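PDB 4CIH: listeria nuclear targeted protein A from Listeria monocytogenes, which relieves repression of interferon-stimulated genes in the infected host by binding the chromatin repressor BAHD1 and blocking its recruitment to those genes. Local coordinates for residues 21-26 with 91-96; 70-73 with 79-82; 83-88 with 129-134. The protein carries 2 engineered substitutions. All blocks are in the same frame, centred on the assembly; numbering follows the deposited sequence.

Contact 1 (21-26 with 91-96)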
ATOM      1  N   ALA A  21       6.688   4.536   4.477  1.00 31.48           N
ATOM      2  CA  ALA A  21       8.082   4.968   4.211  1.00 32.27           C
ATOM      3  C   ALA A  21       8.690   4.329   2.965  1.00 28.13           C
ATOM      4  O   ALA A  21       9.567   4.921   2.311  1.00 28.68           O
ATOM      5  CB  ALA A  21       8.992   4.719   5.408  1.00 32.00           C
ATOM      6  N   ARG A  22       8.252   3.111   2.673  1.00 27.68           N
ATOM      7  CA  ARG A  22       8.540   2.438   1.428  1.00 31.03           C
ATOM      8  C   ARG A  22       7.839   3.120   0.256  1.00 29.74           C
ATOM      9  O   ARG A  22       8.410   3.267  -0.826  1.00 28.72           O
ATOM     10  CB  ARG A  22       8.139   0.940   1.480  1.00 40.44           C
ATOM     11  CG  ARG A  22       8.598   0.086   2.649  1.00 32.26           C
ATOM     12  CD  ARG A  22       9.915  -0.625   2.371  1.00 42.57           C
ATOM     13  NE  ARG A  22      11.063   0.082   2.927  1.00 35.36           N
ATOM     14  CZ  ARG A  22      11.796  -0.289   3.985  1.00 44.71           C
ATOM     15  NH1 ARG A  22      11.579  -1.416   4.645  1.00 29.09           N
ATOM     16  NH2 ARG A  22      12.793   0.501   4.386  1.00 51.21           N
ATOM     17  N   GLU A  23       6.583   3.510   0.444  1.00 33.75           N
ATOM     18  CA  GLU A  23       5.912   4.319  -0.579  1.00 30.14           C
ATOM     19  C   GLU A  23       6.806   5.503  -0.893  1.00 37.51           C
ATOM     20  O   GLU A  23       6.884   5.972  -2.056  1.00 38.97           O
ATOM     21  CB  GLU A  23       4.563   4.839  -0.092  1.00 31.87           C
ATOM     22  CG  GLU A  23       3.393   4.495  -1.019  1.00 44.16           C
ATOM     23  CD  GLU A  23       2.738   5.722  -1.630  1.00 42.28           C
ATOM     24  OE1 GLU A  23       2.382   6.627  -0.841  1.00 52.65           O
ATOM     25  OE2 GLU A  23       2.580   5.787  -2.881  1.00 36.23           O
ATOM     26  N   LEU A  24       7.453   6.006   0.152  1.00 34.16           N
ATOM     27  CA  LEU A  24       8.123   7.302   0.060  1.00 43.01           C
ATOM     28  C   LEU A  24       9.354   7.171  -0.771  1.00 41.96           C
ATOM     29  O   LEU A  24       9.465   7.800  -1.823  1.00 45.71           O
ATOM     30  CB  LEU A  24       8.479   7.876   1.438  1.00 40.25           C
ATOM     31  CG  LEU A  24       7.355   8.792   1.900  1.00 40.45           C
ATOM     32  CD1 LEU A  24       7.916  10.089   2.436  1.00 37.49           C
ATOM     33  CD2 LEU A  24       6.422   9.044   0.716  1.00 35.13           C
ATOM     34  N   SER A  25      10.237   6.281  -0.322  1.00 44.05           N
ATOM     35  CA  SER A  25      11.511   6.020  -0.978  1.00 36.81           C
ATOM     36  C   SER A  25      11.295   5.510  -2.377  1.00 32.14           C
ATOM     37  O   SER A  25      12.238   5.454  -3.170  1.00 35.17           O
ATOM     38  CB  SER A  25      12.300   4.946  -0.218  1.00 38.44           C
ATOM     39  OG  SER A  25      12.347   5.233   1.166  1.00 63.16           O
ATOM     40  N   SER A  26      10.096   5.016  -2.642  1.00 32.84           N
ATOM     41  CA  SER A  26       9.792   4.500  -3.972  1.00 33.39           C
ATOM     42  C   SER A  26       9.684   5.715  -4.868  1.00 35.05           C
ATOM     43  O   SER A  26      10.399   5.852  -5.864  1.00 33.21           O
ATOM     44  CB  SER A  26       8.459   3.762  -3.958  1.00 34.95           C
ATOM     45  OG  SER A  26       8.639   2.408  -3.601  1.00 27.54           O
ATOM     46  N   GLU A  91      -3.235  -2.384  -2.173  1.00 29.47           N
ATOM     47  CA  GLU A  91      -2.921  -2.832  -3.510  1.00 34.05           C
ATOM     48  C   GLU A  91      -2.611  -1.621  -4.344  1.00 35.73           C
ATOM     49  O   GLU A  91      -1.474  -1.422  -4.783  1.00 49.16           O
ATOM     50  CB  GLU A  91      -4.038  -3.675  -4.120  1.00 37.88           C
ATOM     51  CG  GLU A  91      -3.752  -5.166  -4.104  1.00 36.44           C
ATOM     52  CD  GLU A  91      -2.533  -5.569  -4.922  1.00 44.97           C
ATOM     53  OE1 GLU A  91      -2.421  -5.163  -6.101  1.00 63.45           O
ATOM     54  OE2 GLU A  91      -1.703  -6.335  -4.409  1.00 36.17           O
ATOM     55  N   PHE A  92      -3.624  -0.792  -4.514  1.00 32.77           N
ATOM     56  CA  PHE A  92      -3.561   0.410  -5.336  1.00 42.71           C
ATOM     57  C   PHE A  92      -2.174   1.104  -5.342  1.00 38.12           C
ATOM     58  O   PHE A  92      -1.589   1.436  -6.393  1.00 34.37           O
ATOM     59  CB  PHE A  92      -4.628   1.364  -4.817  1.00 41.21           C
ATOM     60  CG  PHE A  92      -4.580   2.709  -5.457  1.00 56.07           C
ATOM     61  CD1 PHE A  92      -4.937   2.868  -6.790  1.00 66.73           C
ATOM     62  CD2 PHE A  92      -4.163   3.809  -4.747  1.00 47.83           C
ATOM     63  CE1 PHE A  92      -4.896   4.109  -7.395  1.00 66.61           C
ATOM     64  CE2 PHE A  92      -4.117   5.054  -5.344  1.00 58.20           C
ATOM     65  CZ  PHE A  92      -4.475   5.207  -6.670  1.00 57.96           C
ATOM     66  N   LYS A  93      -1.662   1.284  -4.136  1.00 32.62           N
ATOM     67  CA  LYS A  93      -0.365   1.896  -3.891  1.00 30.12           C
ATOM     68  C   LYS A  93       0.705   0.947  -4.346  1.00 35.28           C
ATOM     69  O   LYS A  93       1.756   1.336  -4.852  1.00 51.47           O
ATOM     70  CB  LYS A  93      -0.196   2.114  -2.395  1.00 30.41           C
ATOM     71  CG  LYS A  93      -1.170   3.126  -1.811  1.00 37.42           C
ATOM     72  CD  LYS A  93      -0.485   4.258  -1.056  1.00 39.97           C
ATOM     73  CE  LYS A  93      -0.896   5.615  -1.622  1.00 45.46           C
ATOM     74  NZ  LYS A  93      -0.941   6.725  -0.621  1.00 49.58           N
ATOM     75  N   ILE A  94       0.460  -0.331  -4.193  1.00 31.44           N
ATOM     76  CA  ILE A  94       1.455  -1.210  -4.742  1.00 37.38           C
ATOM     77  C   ILE A  94       1.388  -1.149  -6.264  1.00 36.56           C
ATOM     78  O   ILE A  94       2.350  -0.752  -6.914  1.00 29.81           O
ATOM     79  CB  ILE A  94       1.242  -2.608  -4.242  1.00 28.07           C
ATOM     80  CG1 ILE A  94       1.723  -2.646  -2.794  1.00 30.00           C
ATOM     81  CG2 ILE A  94       1.901  -3.587  -5.176  1.00 27.84           C
ATOM     82  CD1 ILE A  94       1.062  -3.733  -1.969  1.00 32.08           C
ATOM     83  N   GLU A  95       0.249  -1.547  -6.824  1.00 34.63           N
ATOM     84  CA  GLU A  95       0.126  -1.550  -8.256  1.00 32.42           C
ATOM     85  C   GLU A  95       0.749  -0.264  -8.755  1.00 34.27           C
ATOM     86  O   GLU A  95       1.714  -0.286  -9.542  1.00 46.58           O
ATOM     87  CB  GLU A  95      -1.353  -1.673  -8.636  1.00 43.17           C
ATOM     88  CG  GLU A  95      -1.661  -2.061 -10.077  1.00 49.52           C
ATOM     89  CD  GLU A  95      -0.840  -3.221 -10.629  1.00 50.51           C
ATOM     90  OE1 GLU A  95      -0.522  -4.166  -9.884  1.00 48.06           O
ATOM     91  OE2 GLU A  95      -0.534  -3.198 -11.847  1.00 63.37           O
ATOM     92  N   ARG A  96       0.264   0.864  -8.251  1.00 29.81           N
ATOM     93  CA  ARG A  96       0.699   2.148  -8.811  1.00 36.87           C
ATOM     94  C   ARG A  96       2.202   2.375  -8.855  1.00 33.62           C
ATOM     95  O   ARG A  96       2.707   2.930  -9.826  1.00 39.21           O
ATOM     96  CB  ARG A  96      -0.056   3.342  -8.193  1.00 42.49           C
ATOM     97  CG  ARG A  96      -0.028   4.551  -9.096  1.00 36.12           C
ATOM     98  CD  ARG A  96      -0.668   5.769  -8.481  1.00 48.30           C
ATOM     99  NE  ARG A  96       0.136   6.265  -7.369  1.00 39.76           N
ATOM    100  CZ  ARG A  96      -0.338   7.083  -6.455  1.00 39.41           C
ATOM    101  NH1 ARG A  96      -1.607   7.461  -6.535  1.00 36.16           N
ATOM    102  NH2 ARG A  96       0.459   7.516  -5.478  1.00 41.49           N
TER
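A salt-bridge network between two helices of the bundle, 8-34 and 77-103, brings E23 together with K93 and R96. One carboxylate serves two cations, a different oxygen for each. OE1 of E23 takes the ammonium: K93 NZ lies 3.3 Å from it, an ion pair whose hydrogen bond is weak. OE2 turns to the guanidinium, and the E23 OE2 to R96 NH2 separation of 3.8 Å makes this a long salt bridge. The carboxylate and guanidinium planes stand 51° apart, so the arginine does not offer two nitrogens to two oxygens in the flat, bidentate way; only NH2 comes near OE2, obliquely and at long range.

Carbon takes part as well as charge. The lysine passes the glutamate at about a right angle, and its aliphatic end lies against the carboxylate, with K93 CD 3.6 Å from E23 CD. The lysine chain is bent at chi2, chi3 and chi4, and this folding leaves both its methylenes and its nitrogen beside the same acid group. LntA's domain is a helical bundle, and here the nearest alpha carbons of the two segments, those of E23 and K93, are 7.5 Å apart; the touching between them is done by long polar side chains. R96 starts from one helical turn further along; its CG is anti to the backbone N (chi1 -158°), and a bend at chi3 swings the guanidinium back toward E23.

Three other helices close in around the group. M56 of helix 42-63 touches E23, F114 of helix 109-117 lies against R96, and D125 of helix 121-139, an engineered aspartate, touches K93. F19, on the same helix as E23, also packs on K93.

Contact 2 (70-73 with 79-82)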
ATOM      1  N   LYS A  70      -7.602 -12.143   8.578  1.00 50.56           N
ATOM      2  CA  LYS A  70      -8.184 -13.322   7.920  1.00 47.85           C
ATOM      3  C   LYS A  70      -9.705 -13.398   8.119  1.00 40.87           C
ATOM      4  O   LYS A  70     -10.504 -13.354   7.154  1.00 36.62           O
ATOM      5  CB  LYS A  70      -7.554 -14.594   8.515  1.00 54.55           C
ATOM      6  CG  LYS A  70      -7.981 -15.924   7.890  1.00 59.48           C
ATOM      7  CD  LYS A  70      -7.166 -16.246   6.628  1.00 65.76           C
ATOM      8  CE  LYS A  70      -7.326 -17.709   6.221  1.00 69.44           C
ATOM      9  NZ  LYS A  70      -6.889 -17.994   4.800  1.00 64.08           N
ATOM     10  N   ARG A  71     -10.102 -13.529   9.387  1.00 42.38           N
ATOM     11  CA  ARG A  71     -11.456 -13.972   9.748  1.00 36.71           C
ATOM     12  C   ARG A  71     -12.423 -12.769   9.763  1.00 38.40           C
ATOM     13  O   ARG A  71     -13.622 -12.879  10.033  1.00 32.96           O
ATOM     14  CB  ARG A  71     -11.387 -14.795  11.043  1.00 39.29           C
ATOM     15  CG  ARG A  71     -10.009 -15.489  11.213  1.00 47.19           C
ATOM     16  CD  ARG A  71      -9.968 -16.970  11.627  1.00 34.06           C
ATOM     17  NE  ARG A  71     -10.610 -17.212  12.916  1.00 35.90           N
ATOM     18  CZ  ARG A  71     -11.814 -17.778  13.035  1.00 39.97           C
ATOM     19  NH1 ARG A  71     -12.460 -18.190  11.950  1.00 39.34           N
ATOM     20  NH2 ARG A  71     -12.377 -17.957  14.220  1.00 41.22           N
ATOM     21  N   SER A  72     -11.870 -11.632   9.340  1.00 39.60           N
ATOM     22  CA  SER A  72     -12.574 -10.353   9.181  1.00 40.22           C
ATOM     23  C   SER A  72     -14.104 -10.358   9.123  1.00 40.08           C
ATOM     24  O   SER A  72     -14.740  -9.567   9.814  1.00 46.86           O
ATOM     25  CB  SER A  72     -12.013  -9.583   7.978  1.00 44.41           C
ATOM     26  OG  SER A  72     -12.192 -10.283   6.757  1.00 48.12           O
ATOM     27  N   SER A  73     -14.703 -11.197   8.285  1.00 32.72           N
ATOM     28  CA  SER A  73     -16.157 -11.165   8.161  1.00 31.76           C
ATOM     29  C   SER A  73     -16.929 -11.643   9.379  1.00 32.60           C
ATOM     30  O   SER A  73     -18.124 -11.387   9.491  1.00 31.93           O
ATOM     31  CB  SER A  73     -16.642 -11.912   6.911  1.00 34.26           C
ATOM     32  OG  SER A  73     -15.806 -13.020   6.615  1.00 48.58           O
ATOM     33  N   THR A  79     -13.722  -3.838  11.923  1.00 41.89           N
ATOM     34  CA  THR A  79     -12.598  -4.646  11.406  1.00 31.60           C
ATOM     35  C   THR A  79     -12.637  -5.087   9.927  1.00 34.96           C
ATOM     36  O   THR A  79     -11.741  -4.726   9.161  1.00 32.71           O
ATOM     37  CB  THR A  79     -12.230  -5.791  12.347  1.00 28.87           C
ATOM     38  OG1 THR A  79     -11.890  -6.976  11.599  1.00 37.95           O
ATOM     39  CG2 THR A  79     -13.321  -6.076  13.292  1.00 28.35           C
ATOM     40  N   GLU A  80     -13.622  -5.883   9.506  1.00 34.66           N
ATOM     41  CA  GLU A  80     -13.613  -6.312   8.113  1.00 31.58           C
ATOM     42  C   GLU A  80     -13.599  -5.090   7.241  1.00 35.47           C
ATOM     43  O   GLU A  80     -12.923  -5.079   6.207  1.00 48.99           O
ATOM     44  CB  GLU A  80     -14.845  -7.139   7.699  1.00 35.48           C
ATOM     45  CG  GLU A  80     -15.420  -6.752   6.313  1.00 40.54           C
ATOM     46  CD  GLU A  80     -14.780  -7.488   5.114  1.00 38.63           C
ATOM     47  OE1 GLU A  80     -13.641  -7.954   5.225  1.00 29.69           O
ATOM     48  OE2 GLU A  80     -15.403  -7.629   4.039  1.00 40.29           O
ATOM     49  N   ALA A  81     -14.411  -4.111   7.623  1.00 37.96           N
ATOM     50  CA  ALA A  81     -14.510  -2.835   6.937  1.00 43.22           C
ATOM     51  C   ALA A  81     -13.117  -2.356   6.633  1.00 44.74           C
ATOM     52  O   ALA A  81     -12.807  -2.080   5.471  1.00 62.53           O
ATOM     53  CB  ALA A  81     -15.245  -1.827   7.810  1.00 46.91           C
ATOM     54  N   PHE A  82     -12.271  -2.338   7.668  1.00 45.18           N
ATOM     55  CA  PHE A  82     -10.856  -1.939   7.598  1.00 44.88           C
ATOM     56  C   PHE A  82     -10.015  -2.801   6.668  1.00 48.22           C
ATOM     57  O   PHE A  82      -9.175  -2.303   5.908  1.00 47.94           O
ATOM     58  CB  PHE A  82     -10.238  -1.957   9.016  1.00 37.41           C
ATOM     59  CG  PHE A  82      -8.745  -2.069   9.017  1.00 41.90           C
ATOM     60  CD1 PHE A  82      -7.962  -0.994   8.593  1.00 39.83           C
ATOM     61  CD2 PHE A  82      -8.113  -3.247   9.431  1.00 30.72           C
ATOM     62  CE1 PHE A  82      -6.587  -1.092   8.544  1.00 30.61           C
ATOM     63  CE2 PHE A  82      -6.739  -3.326   9.421  1.00 36.58           C
ATOM     64  CZ  PHE A  82      -5.982  -2.259   8.959  1.00 34.97           C
TER
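S72 and E80 carry this contact, and a hydrogen bond joins them: S72 OG donates to E80 OE1 over 3.1 Å. The serine oxygen approaches from above the carboxylate plane, 39° out of it. In S72 the OG sits between the backbone N and the carbonyl carbon (chi1 62°), which turns it to the acid. E80's chain is bent at chi2, which sets OE1 beside the serine hydroxyl.

Carbon atoms and the serine carbonyl also come close. S72 CB lies 3.6 Å from E80 CA, and E80 CB in turn comes to 3.2 Å from the carbonyl O of S72. The alpha carbons of the two residues are just 4.3 Å apart, so the loop backbone runs hard against the start of the helix. This is the connection that leads from the short helix 67-70 into the long helix 77-103 of the up-and-down bundle: the chain leaves helical geometry at R71, and S72 then meets the first turn of the helix that follows.

S73 adds a lesser touch through its backbone, with its N 4.1 Å from E80 CB. On the other flank, T79 OG1 stands 4.2 Å from S72 CA; this hydroxyl is buried by the contact and has no hydrogen-bonding partner in the model. K83, about one turn beyond E80, also hydrogen-bonds S72 OG through its NZ, so the serine hydroxyl has a carboxylate and, probably, an ammonium group for neighbours. R71 starts away from helix 77-103; its NH1 makes a salt bridge with E74 OE2.

Contact 3 (83-88 with 129-134)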
ATOM      1  N   LYS A  83     -10.197  -4.114   6.773  1.00 51.25           N
ATOM      2  CA  LYS A  83      -9.472  -5.035   5.907  1.00 38.83           C
ATOM      3  C   LYS A  83      -9.915  -4.738   4.481  1.00 34.69           C
ATOM      4  O   LYS A  83      -9.094  -4.741   3.556  1.00 31.88           O
ATOM      5  CB  LYS A  83      -9.749  -6.496   6.330  1.00 40.68           C
ATOM      6  CG  LYS A  83      -9.404  -7.609   5.326  1.00 40.66           C
ATOM      7  CD  LYS A  83     -10.527  -8.019   4.388  1.00 30.39           C
ATOM      8  CE  LYS A  83     -10.140  -9.253   3.544  1.00 30.35           C
ATOM      9  NZ  LYS A  83     -10.868 -10.514   3.879  1.00 29.11           N
ATOM     10  N   LYS A  84     -11.219  -4.515   4.304  1.00 39.15           N
ATOM     11  CA  LYS A  84     -11.859  -4.460   2.976  1.00 36.61           C
ATOM     12  C   LYS A  84     -11.314  -3.270   2.231  1.00 35.63           C
ATOM     13  O   LYS A  84     -10.992  -3.354   1.050  1.00 45.51           O
ATOM     14  CB  LYS A  84     -13.382  -4.332   3.127  1.00 35.51           C
ATOM     15  CG  LYS A  84     -14.072  -3.844   1.871  1.00 38.85           C
ATOM     16  CD  LYS A  84     -15.585  -3.937   2.014  1.00 34.43           C
ATOM     17  CE  LYS A  84     -16.256  -3.217   0.872  1.00 30.74           C
ATOM     18  NZ  LYS A  84     -17.151  -2.162   1.435  1.00 34.77           N
ATOM     19  N   ILE A  85     -11.213  -2.157   2.948  1.00 39.58           N
ATOM     20  CA  ILE A  85     -10.570  -0.973   2.430  1.00 39.70           C
ATOM     21  C   ILE A  85      -9.066  -1.205   2.345  1.00 45.05           C
ATOM     22  O   ILE A  85      -8.486  -1.108   1.258  1.00 58.98           O
ATOM     23  CB  ILE A  85     -10.893   0.264   3.286  1.00 39.36           C
ATOM     24  CG1 ILE A  85     -10.303   1.524   2.666  1.00 44.57           C
ATOM     25  CG2 ILE A  85     -10.414   0.096   4.716  1.00 43.66           C
ATOM     26  CD1 ILE A  85     -11.339   2.400   2.017  1.00 34.97           C
ATOM     27  N   PHE A  86      -8.433  -1.530   3.469  1.00 36.09           N
ATOM     28  CA  PHE A  86      -6.975  -1.676   3.490  1.00 39.35           C
ATOM     29  C   PHE A  86      -6.490  -2.592   2.370  1.00 36.56           C
ATOM     30  O   PHE A  86      -5.440  -2.372   1.805  1.00 43.33           O
ATOM     31  CB  PHE A  86      -6.535  -2.178   4.861  1.00 39.71           C
ATOM     32  CG  PHE A  86      -5.096  -2.606   4.938  1.00 46.65           C
ATOM     33  CD1 PHE A  86      -4.674  -3.810   4.373  1.00 47.19           C
ATOM     34  CD2 PHE A  86      -4.182  -1.852   5.658  1.00 44.34           C
ATOM     35  CE1 PHE A  86      -3.360  -4.214   4.474  1.00 41.38           C
ATOM     36  CE2 PHE A  86      -2.870  -2.234   5.751  1.00 39.83           C
ATOM     37  CZ  PHE A  86      -2.452  -3.418   5.158  1.00 47.58           C
ATOM     38  N   LYS A  87      -7.289  -3.577   1.998  1.00 39.11           N
ATOM     39  CA  LYS A  87      -6.927  -4.471   0.893  1.00 37.26           C
ATOM     40  C   LYS A  87      -6.988  -3.664  -0.374  1.00 31.65           C
ATOM     41  O   LYS A  87      -6.072  -3.728  -1.213  1.00 33.06           O
ATOM     42  CB  LYS A  87      -7.837  -5.722   0.806  1.00 40.43           C
ATOM     43  CG  LYS A  87      -7.053  -7.050   0.728  1.00 49.84           C
ATOM     44  CD  LYS A  87      -7.867  -8.282   0.275  1.00 40.51           C
ATOM     45  CE  LYS A  87      -7.105  -9.088  -0.763  1.00 46.57           C
ATOM     46  NZ  LYS A  87      -7.896  -9.554  -1.949  1.00 40.34           N
ATOM     47  N   GLU A  88      -8.038  -2.868  -0.508  1.00 28.35           N
ATOM     48  CA  GLU A  88      -8.179  -2.022  -1.689  1.00 33.57           C
ATOM     49  C   GLU A  88      -7.142  -0.863  -1.729  1.00 39.60           C
ATOM     50  O   GLU A  88      -6.581  -0.587  -2.781  1.00 35.05           O
ATOM     51  CB  GLU A  88      -9.598  -1.439  -1.797  1.00 41.13           C
ATOM     52  CG  GLU A  88     -10.701  -2.241  -2.521  1.00 40.63           C
ATOM     53  CD  GLU A  88     -12.041  -1.795  -1.951  1.00 41.68           C
ATOM     54  OE1 GLU A  88     -11.944  -0.816  -1.196  1.00 32.44           O
ATOM     55  OE2 GLU A  88     -13.135  -2.384  -2.175  1.00 34.68           O
ATOM     56  N   THR A 129      -8.321   6.366   1.230  1.00 40.22           N
ATOM     57  CA  THR A 129      -7.482   6.905   2.309  1.00 34.01           C
ATOM     58  C   THR A 129      -8.357   7.553   3.347  1.00 41.71           C
ATOM     59  O   THR A 129      -8.143   7.369   4.548  1.00 53.33           O
ATOM     60  CB  THR A 129      -6.482   7.958   1.843  1.00 45.88           C
ATOM     61  OG1 THR A 129      -7.147   9.229   1.736  1.00 50.35           O
ATOM     62  CG2 THR A 129      -5.798   7.562   0.535  1.00 37.30           C
ATOM     63  N   ASN A 130      -9.343   8.329   2.903  1.00 44.57           N
ATOM     64  CA  ASN A 130     -10.320   8.853   3.836  1.00 41.54           C
ATOM     65  C   ASN A 130     -11.022   7.739   4.570  1.00 33.84           C
ATOM     66  O   ASN A 130     -11.331   7.851   5.752  1.00 40.20           O
ATOM     67  CB  ASN A 130     -11.384   9.665   3.112  1.00 49.83           C
ATOM     68  CG  ASN A 130     -11.139  11.148   3.183  1.00 46.24           C
ATOM     69  OD1 ASN A 130     -10.171  11.621   3.794  1.00 47.10           O
ATOM     70  ND2 ASN A 130     -12.006  11.896   2.527  1.00 41.40           N
ATOM     71  N   LYS A 131     -11.343   6.685   3.855  1.00 32.92           N
ATOM     72  CA  LYS A 131     -12.012   5.546   4.481  1.00 33.87           C
ATOM     73  C   LYS A 131     -11.075   4.733   5.350  1.00 33.22           C
ATOM     74  O   LYS A 131     -11.465   4.259   6.437  1.00 43.69           O
ATOM     75  CB  LYS A 131     -12.697   4.684   3.428  1.00 31.60           C
ATOM     76  CG  LYS A 131     -14.031   5.262   2.982  1.00 42.59           C
ATOM     77  CD  LYS A 131     -14.965   4.254   2.310  1.00 42.67           C
ATOM     78  CE  LYS A 131     -16.407   4.743   2.363  1.00 54.04           C
ATOM     79  NZ  LYS A 131     -17.243   4.129   1.290  1.00 62.96           N
ATOM     80  N   LEU A 132      -9.831   4.584   4.914  1.00 35.77           N
ATOM     81  CA  LEU A 132      -8.870   3.787   5.709  1.00 38.21           C
ATOM     82  C   LEU A 132      -8.630   4.517   7.002  1.00 33.57           C
ATOM     83  O   LEU A 132      -8.571   3.901   8.086  1.00 32.29           O
ATOM     84  CB  LEU A 132      -7.531   3.608   4.997  1.00 37.27           C
ATOM     85  CG  LEU A 132      -6.671   2.475   5.587  1.00 38.81           C
ATOM     86  CD1 LEU A 132      -5.315   2.399   4.936  1.00 35.65           C
ATOM     87  CD2 LEU A 132      -6.469   2.646   7.086  1.00 34.28           C
ATOM     88  N   GLN A 133      -8.532   5.840   6.846  1.00 36.26           N
ATOM     89  CA  GLN A 133      -8.229   6.780   7.901  1.00 33.11           C
ATOM     90  C   GLN A 133      -9.352   6.812   8.918  1.00 37.07           C
ATOM     91  O   GLN A 133      -9.105   6.756  10.101  1.00 37.00           O
ATOM     92  CB  GLN A 133      -8.022   8.183   7.319  1.00 33.73           C
ATOM     93  CG  GLN A 133      -7.603   9.198   8.379  1.00 36.94           C
ATOM     94  CD  GLN A 133      -6.458   8.686   9.288  1.00 35.55           C
ATOM     95  OE1 GLN A 133      -5.323   8.465   8.833  1.00 30.65           O
ATOM     96  NE2 GLN A 133      -6.780   8.443  10.548  1.00 36.98           N
ATOM     97  N   THR A 134     -10.595   6.932   8.471  1.00 46.85           N
ATOM     98  CA  THR A 134     -11.684   6.730   9.423  1.00 48.67           C
ATOM     99  C   THR A 134     -11.527   5.347  10.057  1.00 42.38           C
ATOM    100  O   THR A 134     -11.286   5.218  11.268  1.00 47.53           O
ATOM    101  CB  THR A 134     -13.061   6.944   8.771  1.00 43.99           C
ATOM    102  OG1 THR A 134     -13.169   8.320   8.391  1.00 38.08           O
ATOM    103  CG2 THR A 134     -14.198   6.594   9.738  1.00 45.06           C
TER
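This is a buried, mainly apolar helix-to-helix contact in the bundle, formed where helix 77-103 packs on helix 121-139. I85 and L132 are its centre, and their alpha carbons are 6.0 Å apart. I85 faces the partner helix. Its CG1 is anti to the backbone N (chi1 -175°), and that methylene meets the other helix at its backbone as much as at its side chains: it lies 3.8 Å from L132 N and 4.2 Å from L132 CB. The second branch, CG2, comes to 4.1 Å from L132 CA, so both branches of the isoleucine rest against the L132 backbone.

The K131 side chain crosses I85 at about a right angle; how close the two come is doubtful in the model. The K131 chain then runs on in extended form, and its end leads away from the contact. K84 is on the same side, and the two ammonium groups, K84 NZ and K131 NZ, stay 6.3 Å apart.

On the other flank of I85, F86 meets the leucine. Its ring atom CD2 is 4.5 Å from L132 CD1, the methyl approaching obliquely. F82, one turn before F86, also touches both F86 and L132, and W89 adds another aromatic surface against L132. From outside this helix pair, Q60 and I63 of helix 42-63 pack on F86.

The axes of the two short segments approach to 9.2 Å, and their directions differ by 140°, an inclination larger than in a classical four-helix bundle. The antiparallel pairing itself, with aliphatic and aromatic residues between the helices, is the mark of an up-and-down helical bundle such as LntA's.

Overall arrangement
All three contacts use helix 77-103, each against a different partner: helix 8-34 in contact 1, the incoming loop in contact 2 and helix 121-139 in contact 3. Contact 3 is the buried one and mainly apolar across its helices. Contact 1, although only about 5 Å from the chain centre to its own centre, is partly buried and works through charge; contact 2, at about 17 Å, is a local polar closure at the start of the helix. Contacts 2 and 3 adjoin and touch. Contact 1 joins contact 3 in sequence alone, and its segments alternate with those of contact 3 along the chain.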